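Local coordinates for cytosolic iron-sulfur protein assembly protein 1 (Saccharomyces cerevisiae, PDB 2HES), which is an essential component of the cytosolic iron-sulfur protein assembly machinery, needed to mature iron-sulfur proteins outside the mitochondria, at residues A243-V248 against A274-V279; N299-L304 against L312-D317; S19-Q24 against S63-P68; L10-E15 against G319-W324. One frame throughout, in Å; residues are numbered along the deposited sequence.

In the fold
All four contacts lie in one seven-bladed WD40 beta-propeller. Interaction 4 joins the N-terminal strand to the last blade and encloses the other three along the chain. Interaction 2 is the inner hairpin of that blade, and Leu-312 O accepts a probable hydrogen bond from Trp-324 N at 2.8 Å. Interaction 3 joins inner strands 17-23 and 61-66 of the first two blades, its centre about 12 Å from that of interaction 2. Lys-302 NZ links the two by a probable hydrogen bond, 2.7 Å from Phe-20 O. Interaction 1 touches interaction 2 through Val-275, whose CG2 is 3.9 Å from Leu-312 CD1. The calcium ion lies about 7 Å from the Val-248 side chain of interaction 1.

Interaction 1 (A243-V248 against A274-V279)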
loop_
_atom_site.group_PDB
_atom_site.type_symbol
_atom_site.label_atom_id
_atom_site.label_comp_id
_atom_site.label_asym_id
_atom_site.label_seq_id
_atom_site.Cartn_x
_atom_site.Cartn_y
_atom_site.Cartn_z
ATOM N N ALA A 243 -2.713 -19.700 5.789
ATOM C CA ALA A 243 -1.347 -20.137 5.474
ATOM C C ALA A 243 -0.372 -19.126 5.976
ATOM O O ALA A 243 -0.705 -17.947 6.007
ATOM C CB ALA A 243 -1.185 -20.216 3.990
ATOM N N ILE A 244 0.831 -19.593 6.307
ATOM C CA ILE A 244 2.002 -18.706 6.456
ATOM C C ILE A 244 2.947 -19.064 5.295
ATOM O O ILE A 244 3.269 -20.260 5.075
ATOM C CB ILE A 244 2.665 -18.843 7.860
ATOM C CG1 ILE A 244 1.726 -18.300 8.958
ATOM C CG2 ILE A 244 3.930 -18.012 7.912
ATOM C CD1 ILE A 244 2.167 -18.633 10.413
ATOM N N LEU A 245 3.387 -18.058 4.522
ATOM C CA LEU A 245 4.218 -18.362 3.336
ATOM C C LEU A 245 5.575 -18.933 3.743
ATOM O O LEU A 245 6.037 -18.702 4.873
ATOM C CB LEU A 245 4.409 -17.127 2.436
ATOM C CG LEU A 245 3.111 -16.434 1.996
ATOM C CD1 LEU A 245 3.425 -15.349 0.977
ATOM C CD2 LEU A 245 2.174 -17.435 1.408
ATOM N N PRO A 246 6.235 -19.646 2.817
ATOM C CA PRO A 246 7.551 -20.200 3.150
ATOM C C PRO A 246 8.549 -19.143 3.657
ATOM O O PRO A 246 8.461 -17.975 3.278
ATOM C CB PRO A 246 8.039 -20.784 1.822
ATOM C CG PRO A 246 6.812 -21.028 0.987
ATOM C CD PRO A 246 5.812 -19.963 1.448
ATOM N N ASP A 247 9.513 -19.566 4.476
ATOM C CA ASP A 247 10.531 -18.675 5.063
ATOM C C ASP A 247 11.300 -17.941 3.982
ATOM O O ASP A 247 11.790 -18.569 3.036
ATOM C CB ASP A 247 11.547 -19.481 5.877
ATOM C CG ASP A 247 12.680 -18.614 6.402
ATOM O OD1 ASP A 247 12.523 -17.999 7.459
ATOM O OD2 ASP A 247 13.726 -18.535 5.743
ATOM N N VAL A 248 11.414 -16.615 4.118
ATOM C CA VAL A 248 12.237 -15.823 3.180
ATOM C C VAL A 248 13.081 -14.803 3.924
ATOM O O VAL A 248 14.323 -14.796 3.774
ATOM C CB VAL A 248 11.352 -15.105 2.117
ATOM C CG1 VAL A 248 12.093 -13.899 1.467
ATOM C CG2 VAL A 248 10.908 -16.087 1.059
ATOM N N ALA A 274 11.058 -11.366 -2.677
ATOM C CA ALA A 274 10.590 -12.716 -2.981
ATOM C C ALA A 274 9.246 -12.677 -3.678
ATOM O O ALA A 274 8.444 -11.757 -3.430
ATOM C CB ALA A 274 10.469 -13.531 -1.708
ATOM N N VAL A 275 9.013 -13.684 -4.517
ATOM C CA VAL A 275 7.735 -13.916 -5.189
ATOM C C VAL A 275 7.277 -15.322 -4.843
ATOM O O VAL A 275 8.089 -16.251 -4.855
ATOM C CB VAL A 275 7.855 -13.755 -6.738
ATOM C CG1 VAL A 275 6.510 -13.988 -7.443
ATOM C CG2 VAL A 275 8.421 -12.364 -7.053
ATOM N N TYR A 276 5.978 -15.466 -4.598
ATOM C CA TYR A 276 5.349 -16.738 -4.199
ATOM C C TYR A 276 4.199 -17.103 -5.122
ATOM O O TYR A 276 3.449 -16.227 -5.582
ATOM C CB TYR A 276 4.777 -16.613 -2.789
ATOM C CG TYR A 276 5.656 -15.949 -1.782
ATOM C CD1 TYR A 276 6.465 -16.708 -0.919
ATOM C CD2 TYR A 276 5.690 -14.548 -1.657
ATOM C CE1 TYR A 276 7.246 -16.082 0.057
ATOM C CE2 TYR A 276 6.474 -13.914 -0.682
ATOM C CZ TYR A 276 7.278 -14.676 0.140
ATOM O OH TYR A 276 8.029 -14.052 1.114
ATOM N N GLU A 277 4.018 -18.395 -5.375
ATOM C CA GLU A 277 2.958 -18.834 -6.273
ATOM C C GLU A 277 2.155 -19.938 -5.578
ATOM O O GLU A 277 2.739 -20.767 -4.886
ATOM C CB GLU A 277 3.576 -19.361 -7.594
ATOM C CG GLU A 277 2.550 -19.846 -8.588
ATOM C CD GLU A 277 3.174 -20.571 -9.759
ATOM O OE1 GLU A 277 4.189 -21.289 -9.558
ATOM O OE2 GLU A 277 2.661 -20.399 -10.890
ATOM N N GLU A 278 0.824 -19.930 -5.754
ATOM C CA GLU A 278 -0.076 -20.912 -5.141
ATOM C C GLU A 278 -0.456 -21.933 -6.200
ATOM O O GLU A 278 -1.076 -21.592 -7.222
ATOM C CB GLU A 278 -1.347 -20.207 -4.612
ATOM C CG GLU A 278 -2.199 -21.048 -3.703
ATOM C CD GLU A 278 -3.513 -20.381 -3.319
ATOM O OE1 GLU A 278 -4.047 -19.590 -4.137
ATOM O OE2 GLU A 278 -4.003 -20.679 -2.213
ATOM N N VAL A 279 -0.083 -23.183 -5.951
ATOM C CA VAL A 279 -0.391 -24.282 -6.865
ATOM C C VAL A 279 -0.887 -25.451 -6.042
ATOM O O VAL A 279 -0.252 -25.823 -5.051
ATOM C CB VAL A 279 0.859 -24.735 -7.649
ATOM C CG1 VAL A 279 0.467 -25.742 -8.741
ATOM C CG2 VAL A 279 1.611 -23.557 -8.253
HETATM O O HOH W 1 7.818 -15.352 3.682
#
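Ala-274 meets Val-248 methyl to methyl. Ala-274 CB lies 3.6 Å from Val-248 CG1, with CG2 of the same valine only slightly farther off. The contact then passes to Tyr-276, two residues along. Leu-245 comes over one face of its ring. Leu-245 CD1 stands above the ring centre, 3.5 Å from the centroid of the Tyr-276 ring and 11° off the normal, in a CH-pi contact. CD1 is anti to CA (chi2 -173°), which extends this methyl to the ring. Leu-245 CB touches Tyr-276 CE1 as well. The two segments belong to adjacent blades of the WD40 beta-propeller. Leu-245 to Val-248 follow strand 237-244, the outermost strand of one blade, as a loop. Strand 273-279 is the third strand of the next. No direct hydrogen bond joins the two segments. Near the ring plane, Pro-246 O lies 3.9 Å from Tyr-276 CE1. The hydroxyl end meets Val-248 tip to tip, with Tyr-276 OH 3.5 Å from Val-248 CG2. A water bridges the segments here: it lies 2.9 Å from Tyr-276 OH and donates to Pro-246 O at 2.7 Å. Tyr-276 OH also hydrogen-bonds to Ser-266 OG of its own blade.

Interaction 2 (N299-L304 against L312-D317)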
loop_
_atom_site.group_PDB
_atom_site.type_symbol
_atom_site.label_atom_id
_atom_site.label_comp_id
_atom_site.label_asym_id
_atom_site.label_seq_id
_atom_site.Cartn_x
_atom_site.Cartn_y
_atom_site.Cartn_z
ATOM N N ASN A 299 11.439 -0.800 1.329
ATOM C CA ASN A 299 10.250 -0.370 2.082
ATOM C C ASN A 299 8.952 -0.649 1.367
ATOM O O ASN A 299 7.872 -0.681 2.008
ATOM C CB ASN A 299 10.324 1.141 2.330
ATOM C CG ASN A 299 11.508 1.519 3.175
ATOM O OD1 ASN A 299 11.671 1.031 4.295
ATOM N ND2 ASN A 299 12.352 2.393 2.639
ATOM N N VAL A 300 9.036 -0.771 0.050
ATOM C CA VAL A 300 7.826 -0.789 -0.803
ATOM C C VAL A 300 8.008 -1.616 -2.055
ATOM O O VAL A 300 9.104 -1.641 -2.638
ATOM C CB VAL A 300 7.249 0.664 -1.094
ATOM C CG1 VAL A 300 8.256 1.555 -1.827
ATOM C CG2 VAL A 300 5.985 0.581 -1.887
ATOM N N VAL A 301 6.937 -2.315 -2.457
ATOM C CA VAL A 301 6.927 -3.121 -3.664
ATOM C C VAL A 301 5.567 -3.048 -4.334
ATOM O O VAL A 301 4.557 -3.076 -3.648
ATOM C CB VAL A 301 7.296 -4.618 -3.363
ATOM C CG1 VAL A 301 6.271 -5.273 -2.405
ATOM C CG2 VAL A 301 7.452 -5.411 -4.653
ATOM N N LYS A 302 5.554 -2.965 -5.670
ATOM C CA LYS A 302 4.313 -2.963 -6.455
ATOM C C LYS A 302 4.459 -3.770 -7.733
ATOM O O LYS A 302 5.523 -3.789 -8.325
ATOM C CB LYS A 302 3.937 -1.514 -6.825
ATOM C CG LYS A 302 3.447 -0.622 -5.681
ATOM C CD LYS A 302 2.137 -1.144 -5.094
ATOM C CE LYS A 302 1.239 -0.030 -4.594
ATOM N NZ LYS A 302 1.811 0.903 -3.600
ATOM N N TRP A 303 3.370 -4.380 -8.181
ATOM C CA TRP A 303 3.291 -5.088 -9.450
ATOM C C TRP A 303 2.769 -4.083 -10.453
ATOM O O TRP A 303 1.728 -3.458 -10.198
ATOM C CB TRP A 303 2.257 -6.189 -9.382
ATOM C CG TRP A 303 2.616 -7.359 -8.552
ATOM C CD1 TRP A 303 2.147 -7.657 -7.304
ATOM C CD2 TRP A 303 3.485 -8.429 -8.926
ATOM N NE1 TRP A 303 2.676 -8.845 -6.874
ATOM C CE2 TRP A 303 3.502 -9.343 -7.847
ATOM C CE3 TRP A 303 4.246 -8.712 -10.069
ATOM C CZ2 TRP A 303 4.256 -10.509 -7.869
ATOM C CZ3 TRP A 303 4.998 -9.868 -10.095
ATOM C CH2 TRP A 303 4.993 -10.763 -8.999
ATOM N N LEU A 304 3.459 -3.959 -11.587
ATOM C CA LEU A 304 3.116 -2.894 -12.553
ATOM C C LEU A 304 2.446 -3.444 -13.796
ATOM O O LEU A 304 2.725 -4.577 -14.211
ATOM C CB LEU A 304 4.369 -2.070 -12.911
ATOM C CG LEU A 304 4.745 -0.808 -12.103
ATOM C CD1 LEU A 304 4.431 -0.862 -10.580
ATOM C CD2 LEU A 304 6.196 -0.395 -12.325
ATOM N N LEU A 312 8.028 -5.744 -11.575
ATOM C CA LEU A 312 8.024 -5.350 -10.168
ATOM C C LEU A 312 8.780 -4.054 -9.963
ATOM O O LEU A 312 9.860 -3.842 -10.521
ATOM C CB LEU A 312 8.614 -6.462 -9.261
ATOM C CG LEU A 312 7.727 -7.701 -9.116
ATOM C CD1 LEU A 312 8.512 -9.015 -9.015
ATOM C CD2 LEU A 312 6.819 -7.499 -7.912
ATOM N N ALA A 313 8.234 -3.179 -9.140
ATOM C CA ALA A 313 9.018 -2.045 -8.674
ATOM C C ALA A 313 9.293 -2.160 -7.187
ATOM O O ALA A 313 8.382 -2.525 -6.410
ATOM C CB ALA A 313 8.294 -0.747 -8.981
ATOM N N THR A 314 10.534 -1.839 -6.786
ATOM C CA THR A 314 10.899 -1.797 -5.390
ATOM C C THR A 314 11.496 -0.460 -5.045
ATOM O O THR A 314 12.282 0.096 -5.840
ATOM C CB THR A 314 11.936 -2.910 -5.007
ATOM O OG1 THR A 314 13.078 -2.831 -5.874
ATOM C CG2 THR A 314 11.336 -4.268 -5.133
ATOM N N GLY A 315 11.139 0.043 -3.871
ATOM C CA GLY A 315 11.660 1.285 -3.306
ATOM C C GLY A 315 12.394 1.130 -1.979
ATOM O O GLY A 315 11.863 0.562 -1.005
ATOM N N GLY A 316 13.603 1.699 -1.900
ATOM C CA GLY A 316 14.495 1.401 -0.780
ATOM C C GLY A 316 15.079 2.614 -0.082
ATOM O O GLY A 316 14.859 3.752 -0.510
ATOM N N ASP A 317 15.827 2.371 0.994
ATOM C CA ASP A 317 16.345 3.432 1.865
ATOM C C ASP A 317 17.437 4.244 1.143
ATOM O O ASP A 317 17.878 5.269 1.659
ATOM C CB ASP A 317 16.889 2.863 3.202
ATOM C CG ASP A 317 15.819 2.807 4.349
ATOM O OD1 ASP A 317 14.669 3.209 4.115
ATOM O OD2 ASP A 317 16.133 2.408 5.509
#
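Trp-303 and Leu-312 make the tight end of this contact. Their side chains lie side by side and point the same way, each with CG anti to its own carbonyl carbon (chi1 -71° in both). Leu-312 CD2 sits over one face of the indole, 3.5 Å from the centroid of the six-membered ring of Trp-303, as a CH-pi contact. Leu-312 CG and CD1 touch the far rim at Trp-303 CZ3. The indole NE1 hydrogen-bonds to Ala-257 O in the neighbouring blade. An alanine in place of Trp-303 would probably open a gap beside Leu-312 CD2 and leave Ala-257 O without this donor. On the same packed face Val-301 CG2 is 3.9 Å from Leu-312 CD2, and it also approaches Thr-314 CG2. Val-267 and Leu-273 of the neighbouring blade cover this part.

The two strands form the antiparallel inner hairpin of the last WD40 blade. Lys-302 and Ala-313 are a hydrogen-bonded pair, with Ala-313 N 2.9 Å from Lys-302 O. At the other end Asn-299 and Val-300 both face Gly-315, a classic beta bulge. Gly-315 O takes two N-H groups, from Asn-299 N at 2.7 Å and from Val-300 N at 3.3 Å. A CB on Gly-315 would clash with Val-300 CG1. From the bulge, Asn-299 ND2 reaches Asp-317 OD1, an atom whose position is less sure.

The opposite face is looser. There the partly exposed Leu-304 brings CD2 to 4.0 Å from Ala-313 CB. Lys-302 is also partly exposed, and its chain leads away from the hairpin to Phe-20 O.

Interaction 3 (S19-Q24 against S63-P68); sequences SFDFSQ and SVAWRP
Asp-21 OD2 accepts the backbone N-H of Trp-66 on its anti lone pair. The bond is short and nearly straight, 2.8 Å from Asp-21 OD2 to Trp-66 N with 170° at the hydrogen. Asp-21 CG is anti to its backbone N (chi1 -162°), which carries CG toward the other strand. The indole returns a more bent bond: Trp-66 NE1 donates to Asp-21 O at 3.0 Å. That oxygen lies in the ring plane, while NE1 stands above the carbonyl plane. Strands 17-23 and 61-66 are the innermost strands of neighbouring WD40 blades. Over 19-23 and 63-66 they run almost parallel, 7° apart, and every direct hydrogen bond between these segments uses a side chain. Ser-19 OG thus accepts from Val-64 N at 3.0 Å. A water joins Ser-19 OG, at 2.8 Å, to Ser-63 OG. Val-64 CG2 packs against Phe-20 CA. Over one face of the indole lies Ser-23 CB, 3.8 Å from the centroid of the five-membered ring of Trp-66. An alanine in place of Trp-66 would probably leave Asp-21 O without its indole donor and open a gap beside Ser-23 CB. Ser-23 OG turns away from the ring and hydrogen-bonds to Thr-70 O.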
loop_
_atom_site.group_PDB
_atom_site.type_symbol
_atom_site.label_atom_id
_atom_site.label_comp_id
_atom_site.label_asym_id
_atom_site.label_seq_id
_atom_site.Cartn_x
_atom_site.Cartn_y
_atom_site.Cartn_z
ATOM N N SER A 19 6.972 5.281 -0.253
ATOM C CA SER A 19 5.708 4.964 -0.914
ATOM C C SER A 19 5.787 5.223 -2.399
ATOM O O SER A 19 6.527 6.115 -2.856
ATOM C CB SER A 19 4.566 5.838 -0.342
ATOM O OG SER A 19 3.307 5.435 -0.892
ATOM N N PHE A 20 5.060 4.417 -3.157
ATOM C CA PHE A 20 4.832 4.733 -4.558
ATOM C C PHE A 20 3.566 4.091 -5.094
ATOM O O PHE A 20 2.992 3.202 -4.450
ATOM C CB PHE A 20 6.092 4.545 -5.472
ATOM C CG PHE A 20 6.725 3.159 -5.466
ATOM C CD1 PHE A 20 5.969 2.006 -5.503
ATOM C CD2 PHE A 20 8.112 3.051 -5.540
ATOM C CE1 PHE A 20 6.588 0.740 -5.540
ATOM C CE2 PHE A 20 8.733 1.808 -5.595
ATOM C CZ PHE A 20 7.977 0.657 -5.602
ATOM N N ASP A 21 3.054 4.611 -6.209
ATOM C CA ASP A 21 1.815 4.080 -6.752
ATOM C C ASP A 21 1.807 4.372 -8.222
ATOM O O ASP A 21 2.337 5.416 -8.631
ATOM C CB ASP A 21 0.586 4.745 -6.072
ATOM C CG ASP A 21 -0.713 3.936 -6.266
ATOM O OD1 ASP A 21 -0.680 2.684 -6.156
ATOM O OD2 ASP A 21 -1.769 4.560 -6.510
ATOM N N PHE A 22 1.204 3.461 -8.997
ATOM C CA PHE A 22 1.203 3.464 -10.482
ATOM C C PHE A 22 -0.204 3.562 -11.053
ATOM O O PHE A 22 -1.077 2.777 -10.701
ATOM C CB PHE A 22 1.838 2.140 -10.951
ATOM C CG PHE A 22 2.106 2.040 -12.429
ATOM C CD1 PHE A 22 3.122 2.804 -13.007
ATOM C CD2 PHE A 22 1.412 1.131 -13.229
ATOM C CE1 PHE A 22 3.411 2.704 -14.357
ATOM C CE2 PHE A 22 1.701 1.010 -14.594
ATOM C CZ PHE A 22 2.712 1.813 -15.155
ATOM N N SER A 23 -0.423 4.510 -11.964
ATOM C CA SER A 23 -1.695 4.601 -12.669
ATOM C C SER A 23 -1.401 5.236 -14.005
ATOM O O SER A 23 -0.669 6.189 -14.045
ATOM C CB SER A 23 -2.683 5.500 -11.905
ATOM O OG SER A 23 -3.953 5.577 -12.575
ATOM N N GLN A 24 -1.980 4.688 -15.071
ATOM C CA GLN A 24 -1.987 5.334 -16.393
ATOM C C GLN A 24 -0.560 5.600 -16.863
ATOM O O GLN A 24 -0.237 6.692 -17.347
ATOM C CB GLN A 24 -2.794 6.639 -16.366
ATOM C CG GLN A 24 -4.234 6.443 -15.897
ATOM C CD GLN A 24 -5.240 7.119 -16.809
ATOM O OE1 GLN A 24 -5.816 6.483 -17.707
ATOM N NE2 GLN A 24 -5.453 8.411 -16.596
ATOM N N SER A 63 3.077 8.506 2.193
ATOM C CA SER A 63 2.129 7.752 1.362
ATOM C C SER A 63 1.583 8.555 0.179
ATOM O O SER A 63 1.243 9.711 0.306
ATOM C CB SER A 63 0.951 7.277 2.214
ATOM O OG SER A 63 0.198 6.318 1.508
ATOM N N VAL A 64 1.552 7.921 -0.979
ATOM C CA VAL A 64 0.960 8.544 -2.181
ATOM C C VAL A 64 0.056 7.513 -2.826
ATOM O O VAL A 64 0.371 6.322 -2.837
ATOM C CB VAL A 64 2.024 9.039 -3.217
ATOM C CG1 VAL A 64 2.841 10.217 -2.663
ATOM C CG2 VAL A 64 2.944 7.897 -3.711
ATOM N N ALA A 65 -1.079 7.960 -3.358
ATOM C CA ALA A 65 -1.938 7.043 -4.095
ATOM C C ALA A 65 -2.753 7.778 -5.155
ATOM O O ALA A 65 -3.355 8.832 -4.852
ATOM C CB ALA A 65 -2.889 6.369 -3.144
ATOM N N TRP A 66 -2.861 7.134 -6.317
ATOM C CA TRP A 66 -3.651 7.640 -7.426
ATOM C C TRP A 66 -5.121 7.268 -7.244
ATOM O O TRP A 66 -5.457 6.118 -6.891
ATOM C CB TRP A 66 -3.181 7.007 -8.722
ATOM C CG TRP A 66 -1.835 7.423 -9.189
ATOM C CD1 TRP A 66 -0.696 6.707 -9.084
ATOM C CD2 TRP A 66 -1.484 8.644 -9.865
ATOM N NE1 TRP A 66 0.361 7.383 -9.656
ATOM C CE2 TRP A 66 -0.098 8.576 -10.152
ATOM C CE3 TRP A 66 -2.204 9.770 -10.272
ATOM C CZ2 TRP A 66 0.587 9.603 -10.819
ATOM C CZ3 TRP A 66 -1.525 10.793 -10.946
ATOM C CH2 TRP A 66 -0.150 10.699 -11.215
ATOM N N ARG A 67 -6.003 8.214 -7.551
ATOM C CA ARG A 67 -7.403 7.854 -7.653
ATOM C C ARG A 67 -7.535 6.916 -8.875
ATOM O O ARG A 67 -7.210 7.310 -10.001
ATOM C CB ARG A 67 -8.263 9.106 -7.792
ATOM C CG ARG A 67 -9.756 8.797 -7.827
ATOM C CD ARG A 67 -10.554 10.014 -8.265
ATOM N NE ARG A 67 -10.223 10.360 -9.647
ATOM C CZ ARG A 67 -10.868 11.256 -10.384
ATOM N NH1 ARG A 67 -11.899 11.913 -9.878
ATOM N NH2 ARG A 67 -10.459 11.507 -11.634
ATOM N N PRO A 68 -7.964 5.655 -8.657
ATOM C CA PRO A 68 -7.742 4.582 -9.672
ATOM C C PRO A 68 -8.160 4.888 -11.122
ATOM O O PRO A 68 -9.151 5.597 -11.356
ATOM C CB PRO A 68 -8.539 3.411 -9.111
ATOM C CG PRO A 68 -8.472 3.649 -7.615
ATOM C CD PRO A 68 -8.641 5.128 -7.455
HETATM O O HOH W 2 1.918 4.345 1.221
HETATM O O HOH W 3 -4.403 3.896 -6.219
#

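Interaction 4 (L10-E15 against G319-W324)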
loop_
_atom_site.group_PDB
_atom_site.type_symbol
_atom_site.label_atom_id
_atom_site.label_comp_id
_atom_site.label_asym_id
_atom_site.label_seq_id
_atom_site.Cartn_x
_atom_site.Cartn_y
_atom_site.Cartn_z
ATOM N N LEU A 10 16.617 3.384 -10.978
ATOM C CA LEU A 10 16.390 4.812 -11.065
ATOM C C LEU A 10 16.575 5.552 -9.752
ATOM O O LEU A 10 15.738 5.457 -8.859
ATOM C CB LEU A 10 14.997 5.070 -11.669
ATOM C CG LEU A 10 14.651 6.410 -12.317
ATOM C CD1 LEU A 10 15.458 6.579 -13.596
ATOM C CD2 LEU A 10 13.179 6.440 -12.650
ATOM N N LYS A 11 17.657 6.326 -9.624
ATOM C CA LYS A 11 17.846 7.072 -8.401
ATOM C C LYS A 11 17.069 8.380 -8.458
ATOM O O LYS A 11 17.287 9.197 -9.369
ATOM C CB LYS A 11 19.327 7.348 -8.091
ATOM C CG LYS A 11 19.506 7.934 -6.693
ATOM C CD LYS A 11 20.950 8.085 -6.302
ATOM C CE LYS A 11 21.059 8.738 -4.950
ATOM N NZ LYS A 11 20.661 7.857 -3.836
ATOM N N LEU A 12 16.217 8.584 -7.456
ATOM C CA LEU A 12 15.308 9.734 -7.374
ATOM C C LEU A 12 15.576 10.719 -6.242
ATOM O O LEU A 12 15.345 11.928 -6.400
ATOM C CB LEU A 12 13.860 9.239 -7.254
ATOM C CG LEU A 12 13.207 8.463 -8.400
ATOM C CD1 LEU A 12 11.807 8.015 -7.942
ATOM C CD2 LEU A 12 13.100 9.278 -9.654
ATOM N N TYR A 13 15.988 10.219 -5.080
ATOM C CA TYR A 13 16.268 11.043 -3.914
ATOM C C TYR A 13 17.557 10.543 -3.298
ATOM O O TYR A 13 18.069 9.488 -3.708
ATOM C CB TYR A 13 15.195 10.884 -2.832
ATOM C CG TYR A 13 13.767 11.094 -3.243
ATOM C CD1 TYR A 13 13.125 12.306 -3.007
ATOM C CD2 TYR A 13 13.032 10.053 -3.838
ATOM C CE1 TYR A 13 11.784 12.490 -3.376
ATOM C CE2 TYR A 13 11.696 10.236 -4.210
ATOM C CZ TYR A 13 11.088 11.436 -3.962
ATOM O OH TYR A 13 9.768 11.572 -4.328
ATOM N N LYS A 14 18.038 11.274 -2.294
ATOM C CA LYS A 14 19.137 10.807 -1.439
ATOM C C LYS A 14 18.624 10.303 -0.083
ATOM O O LYS A 14 19.425 9.869 0.761
ATOM C CB LYS A 14 20.195 11.905 -1.220
ATOM C CG LYS A 14 20.959 12.348 -2.468
ATOM C CD LYS A 14 22.461 12.570 -2.178
ATOM C CE LYS A 14 22.742 13.584 -1.065
ATOM N NZ LYS A 14 23.048 12.932 0.256
ATOM N N GLU A 15 17.301 10.351 0.111
ATOM C CA GLU A 15 16.629 9.951 1.351
ATOM C C GLU A 15 15.735 8.740 1.058
ATOM O O GLU A 15 15.527 8.421 -0.098
ATOM C CB GLU A 15 15.780 11.115 1.884
ATOM C CG GLU A 15 16.562 12.201 2.642
ATOM C CD GLU A 15 16.967 11.774 4.061
ATOM O OE1 GLU A 15 16.073 11.429 4.866
ATOM O OE2 GLU A 15 18.179 11.794 4.373
ATOM N N GLY A 319 17.031 5.651 -1.830
ATOM C CA GLY A 319 16.416 6.660 -2.714
ATOM C C GLY A 319 16.274 6.209 -4.157
ATOM O O GLY A 319 16.026 7.022 -5.057
ATOM N N ILE A 320 16.389 4.903 -4.376
ATOM C CA ILE A 320 16.305 4.311 -5.682
ATOM C C ILE A 320 14.989 3.553 -5.855
ATOM O O ILE A 320 14.515 2.885 -4.924
ATOM C CB ILE A 320 17.535 3.351 -5.932
ATOM C CG1 ILE A 320 18.834 4.171 -6.008
ATOM C CG2 ILE A 320 17.346 2.474 -7.149
ATOM C CD1 ILE A 320 20.040 3.383 -6.548
ATOM N N VAL A 321 14.408 3.650 -7.037
ATOM C CA VAL A 321 13.385 2.696 -7.453
ATOM C C VAL A 321 14.007 1.724 -8.435
ATOM O O VAL A 321 14.412 2.107 -9.552
ATOM C CB VAL A 321 12.148 3.371 -8.118
ATOM C CG1 VAL A 321 11.162 2.319 -8.567
ATOM C CG2 VAL A 321 11.499 4.324 -7.165
ATOM N N ASN A 322 14.129 0.466 -8.026
ATOM C CA ASN A 322 14.544 -0.558 -8.972
ATOM C C ASN A 322 13.345 -1.200 -9.657
ATOM O O ASN A 322 12.329 -1.511 -9.016
ATOM C CB ASN A 322 15.408 -1.616 -8.268
ATOM C CG ASN A 322 16.736 -1.074 -7.810
ATOM O OD1 ASN A 322 17.089 -1.140 -6.620
ATOM N ND2 ASN A 322 17.496 -0.538 -8.748
ATOM N N PHE A 323 13.471 -1.408 -10.958
ATOM C CA PHE A 323 12.436 -2.030 -11.757
ATOM C C PHE A 323 12.959 -3.367 -12.191
ATOM O O PHE A 323 14.052 -3.446 -12.773
ATOM C CB PHE A 323 12.101 -1.198 -12.993
ATOM C CG PHE A 323 11.502 0.126 -12.678
ATOM C CD1 PHE A 323 10.121 0.251 -12.523
ATOM C CD2 PHE A 323 12.316 1.247 -12.519
ATOM C CE1 PHE A 323 9.562 1.488 -12.218
ATOM C CE2 PHE A 323 11.766 2.494 -12.221
ATOM C CZ PHE A 323 10.384 2.611 -12.073
ATOM N N TRP A 324 12.187 -4.415 -11.892
ATOM C CA TRP A 324 12.615 -5.784 -12.125
ATOM C C TRP A 324 11.675 -6.509 -13.050
ATOM O O TRP A 324 10.450 -6.291 -13.031
ATOM C CB TRP A 324 12.692 -6.573 -10.816
ATOM C CG TRP A 324 13.363 -5.860 -9.701
ATOM C CD1 TRP A 324 12.785 -4.978 -8.848
ATOM C CD2 TRP A 324 14.738 -5.963 -9.310
ATOM N NE1 TRP A 324 13.703 -4.535 -7.932
ATOM C CE2 TRP A 324 14.915 -5.118 -8.200
ATOM C CE3 TRP A 324 15.840 -6.706 -9.780
ATOM C CZ2 TRP A 324 16.148 -4.971 -7.555
ATOM C CZ3 TRP A 324 17.065 -6.554 -9.145
ATOM C CH2 TRP A 324 17.210 -5.696 -8.036
#
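Leu-10 and Val-321 form an antiparallel hydrogen-bonded pair, with Lys-11 and Ile-320 as the non-hydrogen-bonded pair beside it. This is the Velcro-like closure of a WD40 propeller: the N-terminal strand 5-11 becomes the outermost strand of the last blade and shuts the ring. Leu-10 N donates to Val-321 O at 2.9 Å, and Val-321 N returns the bond to Leu-10 O. Where strand 5-11 ends, Gly-319 O is gripped by two N-H groups. Leu-12 N is 2.9 Å from Gly-319 O, and Tyr-13 N, 3.2 Å away, meets a lone pair of that oxygen. Gly-319 has a positive phi (79°), and a CB on it would clash with Tyr-13 O. Lys-11 and Ile-320 cross at about a right angle, with Lys-11 CB 3.8 Å from Ile-320 CG1. On the other face of the sheet Leu-12 CD1 reaches Val-321 CG2 at 3.8 Å. Leu-10 CB meets the edge of the Phe-323 ring, 4.2 Å from CE2. Tyr-13 OH bonds to Thr-29 OG1 and Lys-35 O in the first blade. The Lys-11 chain is extended as far as CE and then bends (chi4 72°), and its NZ donates to Tyr-13 O at 3.1 Å.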